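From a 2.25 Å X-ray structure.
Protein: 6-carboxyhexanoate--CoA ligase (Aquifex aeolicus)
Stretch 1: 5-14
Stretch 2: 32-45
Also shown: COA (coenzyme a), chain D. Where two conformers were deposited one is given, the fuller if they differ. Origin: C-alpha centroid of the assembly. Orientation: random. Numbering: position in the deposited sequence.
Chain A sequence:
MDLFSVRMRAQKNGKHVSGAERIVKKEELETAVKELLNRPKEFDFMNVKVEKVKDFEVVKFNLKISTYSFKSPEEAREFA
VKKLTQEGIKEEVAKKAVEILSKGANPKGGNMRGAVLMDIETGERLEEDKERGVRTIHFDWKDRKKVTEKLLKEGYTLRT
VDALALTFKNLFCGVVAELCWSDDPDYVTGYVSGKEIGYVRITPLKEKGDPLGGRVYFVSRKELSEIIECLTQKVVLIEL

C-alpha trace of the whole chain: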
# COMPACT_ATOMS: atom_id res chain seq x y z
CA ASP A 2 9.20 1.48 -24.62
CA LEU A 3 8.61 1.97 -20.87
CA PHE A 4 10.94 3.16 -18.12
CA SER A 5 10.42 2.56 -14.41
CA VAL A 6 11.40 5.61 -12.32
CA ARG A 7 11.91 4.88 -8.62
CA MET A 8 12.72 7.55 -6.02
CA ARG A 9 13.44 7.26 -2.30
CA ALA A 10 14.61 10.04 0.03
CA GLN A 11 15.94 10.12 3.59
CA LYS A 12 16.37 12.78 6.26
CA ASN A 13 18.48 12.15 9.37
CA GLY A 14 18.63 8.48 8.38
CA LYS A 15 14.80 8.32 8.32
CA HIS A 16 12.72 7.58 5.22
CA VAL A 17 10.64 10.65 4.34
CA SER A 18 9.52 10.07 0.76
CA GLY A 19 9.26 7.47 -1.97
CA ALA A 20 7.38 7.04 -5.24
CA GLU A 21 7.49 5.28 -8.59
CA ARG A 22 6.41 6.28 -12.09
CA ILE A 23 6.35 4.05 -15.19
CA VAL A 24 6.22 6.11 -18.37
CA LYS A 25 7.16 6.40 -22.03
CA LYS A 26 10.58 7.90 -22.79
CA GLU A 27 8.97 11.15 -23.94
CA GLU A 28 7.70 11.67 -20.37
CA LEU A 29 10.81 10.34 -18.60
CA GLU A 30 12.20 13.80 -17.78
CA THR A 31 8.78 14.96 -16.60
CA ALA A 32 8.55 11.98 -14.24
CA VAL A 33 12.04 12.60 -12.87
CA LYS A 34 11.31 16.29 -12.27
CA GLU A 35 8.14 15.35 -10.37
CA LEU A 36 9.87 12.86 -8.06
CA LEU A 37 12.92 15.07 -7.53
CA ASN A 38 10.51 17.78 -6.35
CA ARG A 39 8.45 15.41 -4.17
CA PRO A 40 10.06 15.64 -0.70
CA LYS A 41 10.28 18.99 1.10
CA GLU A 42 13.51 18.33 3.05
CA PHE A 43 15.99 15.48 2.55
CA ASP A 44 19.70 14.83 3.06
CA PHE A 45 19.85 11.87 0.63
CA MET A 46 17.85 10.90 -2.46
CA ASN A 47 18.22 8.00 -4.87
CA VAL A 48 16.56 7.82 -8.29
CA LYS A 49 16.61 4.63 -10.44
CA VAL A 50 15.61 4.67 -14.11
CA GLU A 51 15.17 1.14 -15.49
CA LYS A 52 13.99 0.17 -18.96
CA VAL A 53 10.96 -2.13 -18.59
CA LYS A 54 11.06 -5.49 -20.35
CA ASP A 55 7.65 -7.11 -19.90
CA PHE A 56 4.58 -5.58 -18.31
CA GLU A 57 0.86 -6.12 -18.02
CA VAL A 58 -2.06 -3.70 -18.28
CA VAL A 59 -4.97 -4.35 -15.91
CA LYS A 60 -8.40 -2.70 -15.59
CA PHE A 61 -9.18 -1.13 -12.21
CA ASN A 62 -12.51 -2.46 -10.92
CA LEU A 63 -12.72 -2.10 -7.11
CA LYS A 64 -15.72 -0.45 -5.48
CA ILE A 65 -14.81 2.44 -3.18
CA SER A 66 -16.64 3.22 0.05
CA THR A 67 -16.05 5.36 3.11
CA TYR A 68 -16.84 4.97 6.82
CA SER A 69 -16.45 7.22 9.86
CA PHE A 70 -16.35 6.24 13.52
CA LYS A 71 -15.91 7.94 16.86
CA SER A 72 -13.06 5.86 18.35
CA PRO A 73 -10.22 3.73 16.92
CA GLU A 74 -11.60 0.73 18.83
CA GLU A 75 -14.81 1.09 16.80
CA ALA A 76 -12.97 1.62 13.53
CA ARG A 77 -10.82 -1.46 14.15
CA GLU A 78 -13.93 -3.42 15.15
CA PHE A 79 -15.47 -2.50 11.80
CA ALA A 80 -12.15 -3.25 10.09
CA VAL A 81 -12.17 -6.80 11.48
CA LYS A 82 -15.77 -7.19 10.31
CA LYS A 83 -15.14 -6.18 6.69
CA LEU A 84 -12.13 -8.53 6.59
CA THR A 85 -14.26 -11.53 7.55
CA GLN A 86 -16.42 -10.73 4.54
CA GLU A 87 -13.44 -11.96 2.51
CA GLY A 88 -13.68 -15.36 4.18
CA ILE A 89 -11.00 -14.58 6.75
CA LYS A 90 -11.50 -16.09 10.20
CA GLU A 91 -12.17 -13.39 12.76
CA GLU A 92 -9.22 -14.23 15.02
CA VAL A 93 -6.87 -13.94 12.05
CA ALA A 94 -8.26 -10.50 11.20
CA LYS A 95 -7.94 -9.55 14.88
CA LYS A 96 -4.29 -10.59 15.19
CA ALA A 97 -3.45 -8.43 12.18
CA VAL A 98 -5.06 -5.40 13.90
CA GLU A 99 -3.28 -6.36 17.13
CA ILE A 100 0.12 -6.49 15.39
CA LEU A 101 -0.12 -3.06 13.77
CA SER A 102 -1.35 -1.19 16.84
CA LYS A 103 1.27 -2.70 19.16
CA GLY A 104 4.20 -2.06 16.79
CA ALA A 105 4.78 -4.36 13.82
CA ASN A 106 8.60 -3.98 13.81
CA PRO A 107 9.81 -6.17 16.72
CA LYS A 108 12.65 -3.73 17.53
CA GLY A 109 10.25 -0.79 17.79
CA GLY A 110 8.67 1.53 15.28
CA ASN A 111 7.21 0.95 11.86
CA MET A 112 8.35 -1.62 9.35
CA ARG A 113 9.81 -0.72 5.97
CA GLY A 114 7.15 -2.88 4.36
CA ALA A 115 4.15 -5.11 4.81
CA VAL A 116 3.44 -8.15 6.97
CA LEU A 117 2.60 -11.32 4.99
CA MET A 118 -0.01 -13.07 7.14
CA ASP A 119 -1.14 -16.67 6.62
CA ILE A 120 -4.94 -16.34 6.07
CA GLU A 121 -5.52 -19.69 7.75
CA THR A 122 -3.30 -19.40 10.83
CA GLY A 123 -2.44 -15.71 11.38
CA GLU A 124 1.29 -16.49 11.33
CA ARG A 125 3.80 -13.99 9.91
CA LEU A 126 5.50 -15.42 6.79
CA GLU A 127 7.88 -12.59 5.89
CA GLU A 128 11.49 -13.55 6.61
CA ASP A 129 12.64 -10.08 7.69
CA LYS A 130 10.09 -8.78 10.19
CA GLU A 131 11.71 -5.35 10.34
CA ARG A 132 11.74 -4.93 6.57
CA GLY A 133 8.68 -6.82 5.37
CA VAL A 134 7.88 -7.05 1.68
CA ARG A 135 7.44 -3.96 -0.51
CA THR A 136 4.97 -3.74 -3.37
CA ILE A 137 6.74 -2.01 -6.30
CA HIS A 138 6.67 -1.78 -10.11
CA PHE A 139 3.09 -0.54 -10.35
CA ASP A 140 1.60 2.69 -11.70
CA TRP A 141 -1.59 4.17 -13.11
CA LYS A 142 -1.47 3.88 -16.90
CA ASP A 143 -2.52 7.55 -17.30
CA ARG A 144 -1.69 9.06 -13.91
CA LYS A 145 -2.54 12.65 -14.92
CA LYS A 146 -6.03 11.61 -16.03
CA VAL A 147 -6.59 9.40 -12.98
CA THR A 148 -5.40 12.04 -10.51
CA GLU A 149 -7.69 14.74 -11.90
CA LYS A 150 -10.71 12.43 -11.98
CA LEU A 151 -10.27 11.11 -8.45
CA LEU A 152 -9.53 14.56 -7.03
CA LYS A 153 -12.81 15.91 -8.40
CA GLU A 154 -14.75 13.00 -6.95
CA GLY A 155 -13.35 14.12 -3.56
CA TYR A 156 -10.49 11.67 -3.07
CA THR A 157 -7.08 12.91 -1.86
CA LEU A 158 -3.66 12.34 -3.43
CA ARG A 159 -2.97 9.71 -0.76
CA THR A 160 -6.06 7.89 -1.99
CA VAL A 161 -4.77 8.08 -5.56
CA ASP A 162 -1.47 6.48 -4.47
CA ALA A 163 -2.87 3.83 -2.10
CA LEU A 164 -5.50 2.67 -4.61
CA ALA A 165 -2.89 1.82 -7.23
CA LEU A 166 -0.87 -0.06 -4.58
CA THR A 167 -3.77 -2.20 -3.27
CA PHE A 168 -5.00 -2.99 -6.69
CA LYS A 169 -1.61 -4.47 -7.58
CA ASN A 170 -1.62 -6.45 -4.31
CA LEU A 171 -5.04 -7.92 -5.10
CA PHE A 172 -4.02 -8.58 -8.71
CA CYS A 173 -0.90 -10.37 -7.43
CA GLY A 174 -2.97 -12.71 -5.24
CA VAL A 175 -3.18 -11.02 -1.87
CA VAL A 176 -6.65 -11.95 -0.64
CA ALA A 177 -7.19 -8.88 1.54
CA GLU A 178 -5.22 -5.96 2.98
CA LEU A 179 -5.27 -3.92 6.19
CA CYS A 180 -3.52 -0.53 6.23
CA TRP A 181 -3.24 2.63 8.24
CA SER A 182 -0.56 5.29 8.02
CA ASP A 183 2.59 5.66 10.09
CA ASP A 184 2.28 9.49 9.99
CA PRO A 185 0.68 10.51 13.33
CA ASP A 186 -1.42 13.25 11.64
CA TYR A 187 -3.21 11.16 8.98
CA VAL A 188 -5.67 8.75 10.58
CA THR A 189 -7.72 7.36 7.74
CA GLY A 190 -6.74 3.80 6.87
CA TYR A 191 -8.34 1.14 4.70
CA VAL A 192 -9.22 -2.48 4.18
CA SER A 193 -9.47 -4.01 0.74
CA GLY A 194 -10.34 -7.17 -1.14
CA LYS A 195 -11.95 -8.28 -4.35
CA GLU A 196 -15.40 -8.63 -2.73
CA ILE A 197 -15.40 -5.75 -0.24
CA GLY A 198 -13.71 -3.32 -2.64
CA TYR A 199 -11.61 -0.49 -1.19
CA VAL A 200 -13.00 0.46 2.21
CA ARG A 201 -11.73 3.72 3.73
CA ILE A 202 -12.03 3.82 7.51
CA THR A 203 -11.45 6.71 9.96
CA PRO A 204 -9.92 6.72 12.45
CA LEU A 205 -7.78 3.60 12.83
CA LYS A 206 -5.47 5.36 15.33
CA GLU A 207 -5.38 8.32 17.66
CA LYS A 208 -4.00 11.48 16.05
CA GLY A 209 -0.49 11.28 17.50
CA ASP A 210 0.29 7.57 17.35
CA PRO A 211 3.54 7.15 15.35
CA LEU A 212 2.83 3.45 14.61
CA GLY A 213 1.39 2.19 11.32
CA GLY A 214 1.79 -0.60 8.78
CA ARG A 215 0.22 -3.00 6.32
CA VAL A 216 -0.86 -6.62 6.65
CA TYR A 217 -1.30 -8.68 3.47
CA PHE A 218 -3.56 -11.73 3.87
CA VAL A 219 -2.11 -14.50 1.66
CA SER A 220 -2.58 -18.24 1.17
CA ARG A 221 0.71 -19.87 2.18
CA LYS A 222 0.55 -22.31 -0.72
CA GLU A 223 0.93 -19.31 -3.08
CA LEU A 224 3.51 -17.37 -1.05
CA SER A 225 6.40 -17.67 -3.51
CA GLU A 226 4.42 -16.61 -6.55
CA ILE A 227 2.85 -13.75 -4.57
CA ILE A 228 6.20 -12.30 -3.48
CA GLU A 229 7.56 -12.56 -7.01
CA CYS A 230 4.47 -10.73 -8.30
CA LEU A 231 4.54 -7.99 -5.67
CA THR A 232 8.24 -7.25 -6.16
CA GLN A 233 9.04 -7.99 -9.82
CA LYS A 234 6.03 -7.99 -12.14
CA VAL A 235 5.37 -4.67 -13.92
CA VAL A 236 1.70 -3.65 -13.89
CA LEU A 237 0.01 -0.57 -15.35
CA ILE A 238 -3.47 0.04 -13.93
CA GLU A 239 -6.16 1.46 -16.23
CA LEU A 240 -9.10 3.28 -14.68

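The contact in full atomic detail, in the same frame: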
# COMPACT_ATOMS: atom_id res chain seq x y z
N SER A 5 10.83 2.48 -15.80
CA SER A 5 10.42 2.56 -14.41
C SER A 5 11.30 3.58 -13.70
O SER A 5 12.52 3.53 -13.83
CB SER A 5 10.55 1.18 -13.76
OG SER A 5 10.69 1.27 -12.37
N VAL A 6 10.68 4.53 -13.00
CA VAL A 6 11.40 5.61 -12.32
C VAL A 6 11.11 5.51 -10.84
O VAL A 6 9.99 5.82 -10.41
CB VAL A 6 11.01 6.99 -12.85
CG1 VAL A 6 11.84 8.06 -12.16
CG2 VAL A 6 11.19 7.05 -14.34
N ARG A 7 12.10 5.10 -10.05
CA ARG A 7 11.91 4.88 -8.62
C ARG A 7 12.73 5.88 -7.82
O ARG A 7 13.94 5.98 -8.03
CB ARG A 7 12.30 3.46 -8.19
CG ARG A 7 11.34 2.37 -8.62
CD ARG A 7 11.89 0.97 -8.25
NE ARG A 7 12.86 0.51 -9.24
CZ ARG A 7 13.64 -0.58 -9.12
NH1 ARG A 7 13.59 -1.35 -8.04
NH2 ARG A 7 14.47 -0.90 -10.11
N MET A 8 12.08 6.57 -6.88
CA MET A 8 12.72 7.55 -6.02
C MET A 8 12.49 7.18 -4.57
O MET A 8 11.39 6.79 -4.18
CB MET A 8 12.16 8.95 -6.30
CG MET A 8 12.75 10.11 -5.44
SD MET A 8 12.07 10.30 -3.76
CE MET A 8 10.37 10.72 -4.12
N ARG A 9 13.54 7.29 -3.76
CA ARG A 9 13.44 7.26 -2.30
C ARG A 9 14.30 8.38 -1.74
O ARG A 9 15.31 8.76 -2.35
CB ARG A 9 13.90 5.92 -1.74
CG ARG A 9 15.40 5.69 -1.92
CD ARG A 9 15.78 4.30 -1.48
NE ARG A 9 17.22 4.16 -1.28
CZ ARG A 9 18.03 3.60 -2.17
NH1 ARG A 9 17.54 3.11 -3.30
NH2 ARG A 9 19.33 3.52 -1.93
N ALA A 10 13.90 8.92 -0.59
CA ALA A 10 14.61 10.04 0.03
C ALA A 10 14.61 9.88 1.54
O ALA A 10 13.62 9.42 2.12
CB ALA A 10 13.99 11.39 -0.35
N GLN A 11 15.74 10.23 2.16
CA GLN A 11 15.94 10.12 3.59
C GLN A 11 16.22 11.50 4.18
O GLN A 11 16.64 12.43 3.49
CB GLN A 11 17.12 9.19 3.95
CG GLN A 11 16.81 7.73 3.80
CD GLN A 11 17.97 6.84 4.19
OE1 GLN A 11 19.13 7.24 4.10
NE2 GLN A 11 17.65 5.62 4.63
N LYS A 12 15.98 11.61 5.48
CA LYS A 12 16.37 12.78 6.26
C LYS A 12 16.74 12.30 7.65
O LYS A 12 15.93 11.64 8.30
CB LYS A 12 15.26 13.82 6.32
CG LYS A 12 15.82 15.22 6.42
CD LYS A 12 15.04 16.11 7.39
CE LYS A 12 15.79 17.42 7.70
NZ LYS A 12 15.64 17.84 9.13
N ASN A 13 17.97 12.60 8.08
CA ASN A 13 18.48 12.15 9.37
C ASN A 13 18.40 10.64 9.49
O ASN A 13 18.04 10.11 10.54
CB ASN A 13 17.74 12.82 10.53
CG ASN A 13 17.76 14.34 10.46
OD1 ASN A 13 16.71 14.99 10.50
ND2 ASN A 13 18.95 14.92 10.37
N GLY A 14 18.74 9.93 8.41
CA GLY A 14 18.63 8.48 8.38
C GLY A 14 17.22 7.93 8.29
O GLY A 14 17.06 6.71 8.15
N ALA A 32 8.68 12.82 -15.43
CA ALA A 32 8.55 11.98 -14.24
C ALA A 32 9.69 12.23 -13.26
O ALA A 32 9.48 12.26 -12.04
CB ALA A 32 8.49 10.50 -14.64
N VAL A 33 10.91 12.39 -13.76
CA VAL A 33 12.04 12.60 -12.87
C VAL A 33 11.91 13.95 -12.17
O VAL A 33 12.14 14.05 -10.95
CB VAL A 33 13.37 12.48 -13.64
CG1 VAL A 33 14.52 12.93 -12.76
CG2 VAL A 33 13.59 11.02 -14.10
N LYS A 34 11.52 14.99 -12.91
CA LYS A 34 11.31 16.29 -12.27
C LYS A 34 10.27 16.19 -11.16
O LYS A 34 10.46 16.74 -10.07
CB LYS A 34 10.90 17.33 -13.33
CG LYS A 34 12.04 17.76 -14.27
CD LYS A 34 11.53 18.18 -15.66
CE LYS A 34 10.94 19.59 -15.65
NZ LYS A 34 10.39 19.97 -16.99
N GLU A 35 9.18 15.46 -11.40
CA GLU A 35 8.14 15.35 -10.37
C GLU A 35 8.69 14.70 -9.11
O GLU A 35 8.52 15.22 -8.00
CB GLU A 35 6.93 14.57 -10.88
CG GLU A 35 5.76 14.56 -9.90
CD GLU A 35 4.82 13.35 -10.05
OE1 GLU A 35 4.92 12.60 -11.04
OE2 GLU A 35 3.96 13.17 -9.16
N LEU A 36 9.42 13.57 -9.25
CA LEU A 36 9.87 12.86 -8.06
C LEU A 36 11.01 13.60 -7.37
O LEU A 36 11.13 13.55 -6.14
CB LEU A 36 10.31 11.42 -8.42
CG LEU A 36 9.22 10.57 -9.08
CD1 LEU A 36 9.57 9.09 -9.13
CD2 LEU A 36 7.87 10.79 -8.38
N LEU A 37 11.88 14.25 -8.14
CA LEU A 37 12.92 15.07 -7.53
C LEU A 37 12.31 16.17 -6.66
O LEU A 37 12.85 16.53 -5.61
CB LEU A 37 13.80 15.67 -8.62
CG LEU A 37 14.86 16.65 -8.10
CD1 LEU A 37 15.90 15.99 -7.21
CD2 LEU A 37 15.49 17.43 -9.27
N ASN A 38 11.16 16.69 -7.07
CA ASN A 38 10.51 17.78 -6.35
C ASN A 38 9.63 17.27 -5.22
O ASN A 38 9.10 18.10 -4.47
CB ASN A 38 9.66 18.62 -7.32
CG ASN A 38 9.22 19.96 -6.71
OD1 ASN A 38 10.05 20.77 -6.33
ND2 ASN A 38 7.92 20.16 -6.59
N ARG A 39 9.48 15.94 -5.07
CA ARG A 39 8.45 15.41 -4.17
C ARG A 39 8.72 15.68 -2.70
O ARG A 39 7.81 16.17 -2.01
CB ARG A 39 8.24 13.91 -4.42
CG ARG A 39 7.10 13.28 -3.56
CD ARG A 39 6.82 11.81 -3.94
NE ARG A 39 5.79 11.16 -3.12
CZ ARG A 39 4.49 11.16 -3.43
NH1 ARG A 39 4.07 11.79 -4.52
NH2 ARG A 39 3.61 10.53 -2.65
N PRO A 40 9.88 15.35 -2.13
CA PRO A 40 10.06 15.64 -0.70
C PRO A 40 10.43 17.10 -0.45
O PRO A 40 11.11 17.75 -1.25
CB PRO A 40 11.20 14.71 -0.28
CG PRO A 40 11.96 14.46 -1.53
CD PRO A 40 11.00 14.57 -2.69
N LYS A 41 9.99 17.61 0.71
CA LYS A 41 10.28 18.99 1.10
C LYS A 41 11.73 19.14 1.54
O LYS A 41 12.47 20.00 1.04
CB LYS A 41 9.32 19.44 2.22
CG LYS A 41 7.82 19.44 1.89
CD LYS A 41 7.63 19.48 0.32
CE LYS A 41 8.07 20.79 -0.44
NZ LYS A 41 8.48 20.49 -1.87
N GLU A 42 12.15 18.33 2.51
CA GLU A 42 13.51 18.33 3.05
C GLU A 42 14.04 16.91 2.94
O GLU A 42 13.30 15.96 3.17
CB GLU A 42 13.53 18.79 4.53
CG GLU A 42 14.79 19.52 4.99
CD GLU A 42 15.33 20.49 3.95
OE1 GLU A 42 16.48 20.26 3.47
OE2 GLU A 42 14.63 21.48 3.63
N PHE A 43 15.32 16.77 2.58
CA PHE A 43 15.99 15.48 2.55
C PHE A 43 17.48 15.74 2.54
O PHE A 43 17.93 16.76 2.03
CB PHE A 43 15.60 14.65 1.32
CG PHE A 43 16.01 15.28 -0.00
CD1 PHE A 43 15.17 16.19 -0.65
CD2 PHE A 43 17.21 14.94 -0.60
CE1 PHE A 43 15.53 16.76 -1.88
CE2 PHE A 43 17.59 15.52 -1.82
CZ PHE A 43 16.75 16.43 -2.46
N ASP A 44 18.25 14.82 3.12
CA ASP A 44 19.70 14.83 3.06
C ASP A 44 20.25 13.81 2.07
O ASP A 44 21.45 13.83 1.76
CB ASP A 44 20.29 14.53 4.44
CG ASP A 44 19.64 15.35 5.55
OD1 ASP A 44 19.92 16.56 5.65
OD2 ASP A 44 18.86 14.77 6.34
N PHE A 45 19.42 12.88 1.60
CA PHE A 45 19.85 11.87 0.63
C PHE A 45 18.66 11.49 -0.23
O PHE A 45 17.56 11.30 0.29
CB PHE A 45 20.42 10.61 1.30
CG PHE A 45 20.73 9.49 0.34
CD1 PHE A 45 21.91 9.49 -0.40
CD2 PHE A 45 19.84 8.43 0.16
CE1 PHE A 45 22.20 8.45 -1.29
CE2 PHE A 45 20.13 7.39 -0.72
CZ PHE A 45 21.30 7.40 -1.45
N1A COA D . 10.06 2.69 3.41
C2A COA D . 11.19 2.63 4.13
N3A COA D . 12.37 2.40 3.56
C4A COA D . 12.45 2.19 2.23
C5A COA D . 11.30 2.25 1.44
C6A COA D . 10.07 2.52 2.10
N6A COA D . 8.79 2.57 1.29
N7A COA D . 11.64 2.03 0.17
C8A COA D . 12.94 1.84 0.13
N9A COA D . 13.45 1.97 1.36
C1B COA D . 14.90 1.70 1.58
C2B COA D . 15.57 1.67 2.66
O2B COA D . 14.91 0.97 3.77
C3B COA D . 16.65 0.58 1.98
O3B COA D . 15.92 -0.67 1.84
P3B COA D . 16.10 -2.11 2.69
O7A COA D . 16.02 -3.21 1.68
O8A COA D . 17.39 -2.19 3.45
O9A COA D . 14.97 -2.30 3.67
C4B COA D . 16.96 1.09 0.82
O4B COA D . 15.93 2.25 0.57
C5B COA D . 16.91 0.08 -0.42
O5B COA D . 15.61 -0.11 -0.85
P1A COA D . 15.15 -0.36 -2.44
O1A COA D . 14.37 -1.67 -2.54
O2A COA D . 16.32 -0.36 -3.40
O3A COA D . 14.11 0.85 -2.84
P2A COA D . 13.76 1.44 -4.38
O4A COA D . 14.89 2.43 -4.72
O5A COA D . 13.81 0.32 -5.43
O6A COA D . 12.26 2.21 -4.30
CBP COA D . 9.83 2.63 -3.52
CCP COA D . 11.10 1.65 -3.60
CDP COA D . 10.12 3.78 -2.52
CEP COA D . 9.67 3.36 -4.88
CAP COA D . 8.49 1.82 -3.11
OAP COA D . 8.19 1.90 -1.77
C9P COA D . 7.18 2.25 -3.84
O9P COA D . 6.82 1.71 -4.86
N8P COA D . 6.35 3.31 -3.29
C7P COA D . 5.10 3.77 -3.98
C6P COA D . 3.84 3.53 -3.15
C5P COA D . 3.79 4.31 -1.79
O5P COA D . 4.70 4.31 -1.05
N4P COA D . 2.54 5.04 -1.45
C3P COA D . 2.47 5.82 -0.15
C2P COA D . 1.00 6.14 0.14
S1P COA D . 0.14 4.54 0.06

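The contact joins a strand to a helix and the segment that follows it, beginning as apolar packing and ending as a short antiparallel backbone pairing. Strand 5-12 and helix 32-37 run nearly parallel, at 14°, with their axes 9.0 Å apart at closest approach. Alternation along the strand directs V6, M8 and A10 toward the second stretch, while R7 points away, its NH1 lying 3.1 Å from O5A of coenzyme A. V6 packs against A32, V33 and L36, with V6 CG1 3.9 Å from both V33 CG2 and L36 CD1. M8 packs along L36, with M8 CB 3.7 Å from L36 CB and M8 CE 3.6 Å from L36 O, and the same CE also reaches R39 CD at 3.7 Å. A10, with little side chain to offer, rests its CB 3.9 Å from P40 CG and 4.0 Å from F43 CB.

Beyond this point polar contacts take over. Q11 pairs with F45: Q11 N donates to F45 O at 2.8 Å and nearly linearly (167°), whereas the return bond from F45 N to Q11 O is weak at 3.4 Å. Q11 O also accepts a shorter bond from D44 N, at 2.9 Å. Where the strand gives way to loop, the D44 carboxylate accepts a hydrogen bond from the backbone, N13 N to D44 OD2 at 2.9 Å.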